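Local coordinates for glycosyl hydrolase, family 8 (Clostridium perfringens, PDB 3REN), which is an alpha-amylase of the (alpha/alpha)6-barrel type that probably hydrolyses alpha-linked glucans such as starch, at residues C172-P177 with E194-I199. Residues are numbered along the deposited sequence; the frame is centred on the assembly and turned at random.
Sequences CYLDLP and EKSNSI. With EDO (1,2-ethanediol), chain K.
In this (alpha/alpha)6-barrel the chain entering helix 176-185 packs against helix 188-201, the next helix along, with Leu-174 and Leu-176 reaching across to Ser-196, Asn-197 and Ile-199. Tight inverse gamma turns centred on Leu-174 and Asp-175 steer both leucines to the helix while Asp-175 points away from it and takes no part in the contact, its carboxylate suiting it to serve as N-cap of helix 176-185. Ser-196 points toward the two leucines and touches both: its CB lies 3.9 Å from Leu-176 CD1 and 4.0 Å from Leu-174 CD2. A small residue fits here, where the backbones come nearest, the CA atoms of Leu-174 and Ser-196 being 6.0 Å apart. With OG beside its own backbone N (chi1 -61°), Ser-196 hydrogen-bonds back to the carbonyl of Ile-192, so a hydroxyl can be buried beside Leu-174 CD2 without a partner across the contact. Leu-174 CD1 lies against both Ser-196 O and Ile-199 CG2, 3.8 Å from each, the leucine and isoleucine side chains crossing at about a right angle. At the other end Leu-176 CD2 approaches Asn-197 OD1, but a nearly eclipsed chi2 (20°) and a flattened CG make both methyl positions, and their distances, doubtful. That oxygen accepts a hydrogen bond from Arg-241 NH1 of helix 231-243, whose side chain Leu-176 also touches. No hydrogen bond joins the two segments; leucine methyls instead make van der Waals contact with one isoleucine methyl, the serine and the asparagine, while Ser-196 OG and Asn-197 OD1 find their hydrogen bonds elsewhere.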
loop_
_atom_site.group_PDB
_atom_site.type_symbol
_atom_site.label_atom_id
_atom_site.label_comp_id
_atom_site.label_asym_id
_atom_site.label_seq_id
_atom_site.Cartn_x
_atom_site.Cartn_y
_atom_site.Cartn_z
ATOM N N CYS A 172 -5.072 -4.650 -7.581
ATOM C CA CYS A 172 -4.423 -3.640 -6.714
ATOM C C CYS A 172 -2.920 -3.413 -7.039
ATOM O O CYS A 172 -2.364 -2.396 -6.623
ATOM C CB CYS A 172 -4.593 -3.958 -5.218
ATOM S SG CYS A 172 -3.760 -5.418 -4.642
ATOM N N TYR A 173 -2.288 -4.363 -7.732
ATOM C CA TYR A 173 -0.899 -4.206 -8.236
ATOM C C TYR A 173 -0.806 -3.212 -9.395
ATOM O O TYR A 173 0.294 -2.752 -9.723
ATOM C CB TYR A 173 -0.354 -5.527 -8.765
ATOM C CG TYR A 173 0.170 -6.496 -7.722
ATOM C CD1 TYR A 173 -0.520 -6.734 -6.541
ATOM C CD2 TYR A 173 1.343 -7.212 -7.954
ATOM C CE1 TYR A 173 -0.035 -7.644 -5.619
ATOM C CE2 TYR A 173 1.827 -8.115 -7.047
ATOM C CZ TYR A 173 1.138 -8.323 -5.886
ATOM O OH TYR A 173 1.617 -9.242 -4.974
ATOM N N LEU A 174 -1.924 -2.918 -10.046
ATOM C CA LEU A 174 -1.902 -2.034 -11.223
ATOM C C LEU A 174 -1.899 -0.571 -10.788
ATOM O O LEU A 174 -2.959 0.099 -10.745
ATOM C CB LEU A 174 -3.050 -2.346 -12.194
ATOM C CG LEU A 174 -3.002 -3.790 -12.699
ATOM C CD1 LEU A 174 -4.302 -4.091 -13.386
ATOM C CD2 LEU A 174 -1.798 -4.027 -13.621
ATOM N N ASP A 175 -0.684 -0.102 -10.449
ATOM C CA ASP A 175 -0.447 1.203 -9.857
ATOM C C ASP A 175 -0.477 2.257 -10.972
ATOM O O ASP A 175 0.552 2.704 -11.457
ATOM C CB ASP A 175 0.935 1.147 -9.214
ATOM C CG ASP A 175 1.240 2.318 -8.309
ATOM O OD1 ASP A 175 0.614 3.393 -8.426
ATOM O OD2 ASP A 175 2.165 2.156 -7.467
ATOM N N LEU A 176 -1.663 2.680 -11.303
ATOM C CA LEU A 176 -1.878 3.617 -12.357
ATOM C C LEU A 176 -1.092 4.915 -12.162
ATOM O O LEU A 176 -0.558 5.383 -13.102
ATOM C CB LEU A 176 -3.358 3.957 -12.488
ATOM C CG LEU A 176 -4.225 3.160 -13.447
ATOM C CD1 LEU A 176 -3.718 1.884 -13.832
ATOM C CD2 LEU A 176 -5.712 3.258 -13.361
ATOM N N PRO A 177 -1.019 5.463 -10.957
ATOM C CA PRO A 177 -0.275 6.716 -10.782
ATOM C C PRO A 177 1.201 6.569 -11.134
ATOM O O PRO A 177 1.758 7.467 -11.757
ATOM C CB PRO A 177 -0.444 7.050 -9.276
ATOM C CG PRO A 177 -1.720 6.356 -8.934
ATOM C CD PRO A 177 -1.688 5.066 -9.713
ATOM N N GLU A 194 -2.583 2.016 -20.435
ATOM C CA GLU A 194 -3.852 1.763 -21.155
ATOM C C GLU A 194 -4.369 0.331 -20.932
ATOM O O GLU A 194 -5.562 0.132 -20.693
ATOM C CB GLU A 194 -3.743 2.032 -22.663
ATOM C CG GLU A 194 -3.415 3.480 -23.064
ATOM C CD GLU A 194 -4.536 4.497 -22.746
ATOM O OE1 GLU A 194 -5.719 4.244 -23.096
ATOM O OE2 GLU A 194 -4.232 5.572 -22.166
ATOM N N LYS A 195 -3.474 -0.657 -21.003
ATOM C CA LYS A 195 -3.867 -2.039 -20.722
ATOM C C LYS A 195 -4.298 -2.263 -19.260
ATOM O O LYS A 195 -5.362 -2.846 -19.001
ATOM C CB LYS A 195 -2.785 -3.025 -21.144
ATOM C CG LYS A 195 -3.088 -4.512 -20.813
ATOM C CD LYS A 195 -4.300 -5.067 -21.602
ATOM C CE LYS A 195 -4.419 -6.582 -21.437
ATOM N NZ LYS A 195 -5.759 -7.115 -21.843
ATOM N N SER A 196 -3.474 -1.796 -18.325
ATOM C CA SER A 196 -3.784 -1.789 -16.890
ATOM C C SER A 196 -5.148 -1.164 -16.584
ATOM O O SER A 196 -5.991 -1.771 -15.894
ATOM C CB SER A 196 -2.682 -1.028 -16.131
ATOM O OG SER A 196 -1.442 -1.697 -16.323
ATOM N N ASN A 197 -5.378 0.028 -17.122
ATOM C CA ASN A 197 -6.615 0.710 -16.871
ATOM C C ASN A 197 -7.814 -0.082 -17.454
ATOM O O ASN A 197 -8.893 -0.164 -16.834
ATOM C CB ASN A 197 -6.575 2.141 -17.423
ATOM C CG ASN A 197 -7.734 2.975 -16.917
ATOM O OD1 ASN A 197 -8.008 3.022 -15.697
ATOM N ND2 ASN A 197 -8.453 3.616 -17.850
ATOM N N SER A 198 -7.587 -0.700 -18.612
ATOM C CA SER A 198 -8.614 -1.534 -19.248
ATOM C C SER A 198 -8.935 -2.755 -18.392
ATOM O O SER A 198 -10.088 -3.111 -18.251
ATOM C CB SER A 198 -8.211 -1.912 -20.674
ATOM O OG SER A 198 -8.969 -3.015 -21.138
ATOM N N ILE A 199 -7.917 -3.363 -17.788
ATOM C CA ILE A 199 -8.108 -4.466 -16.846
ATOM C C ILE A 199 -8.982 -4.012 -15.658
ATOM O O ILE A 199 -9.950 -4.692 -15.292
ATOM C CB ILE A 199 -6.748 -5.054 -16.370
ATOM C CG1 ILE A 199 -6.000 -5.691 -17.539
ATOM C CG2 ILE A 199 -6.928 -6.080 -15.317
ATOM C CD1 ILE A 199 -4.552 -6.189 -17.213
HETATM C C1 EDO K . -8.442 -6.688 -20.405
HETATM O O1 EDO K . -8.291 -5.312 -20.757
HETATM C C2 EDO K . -9.734 -6.897 -19.626
HETATM O O2 EDO K . -10.740 -7.170 -20.596
#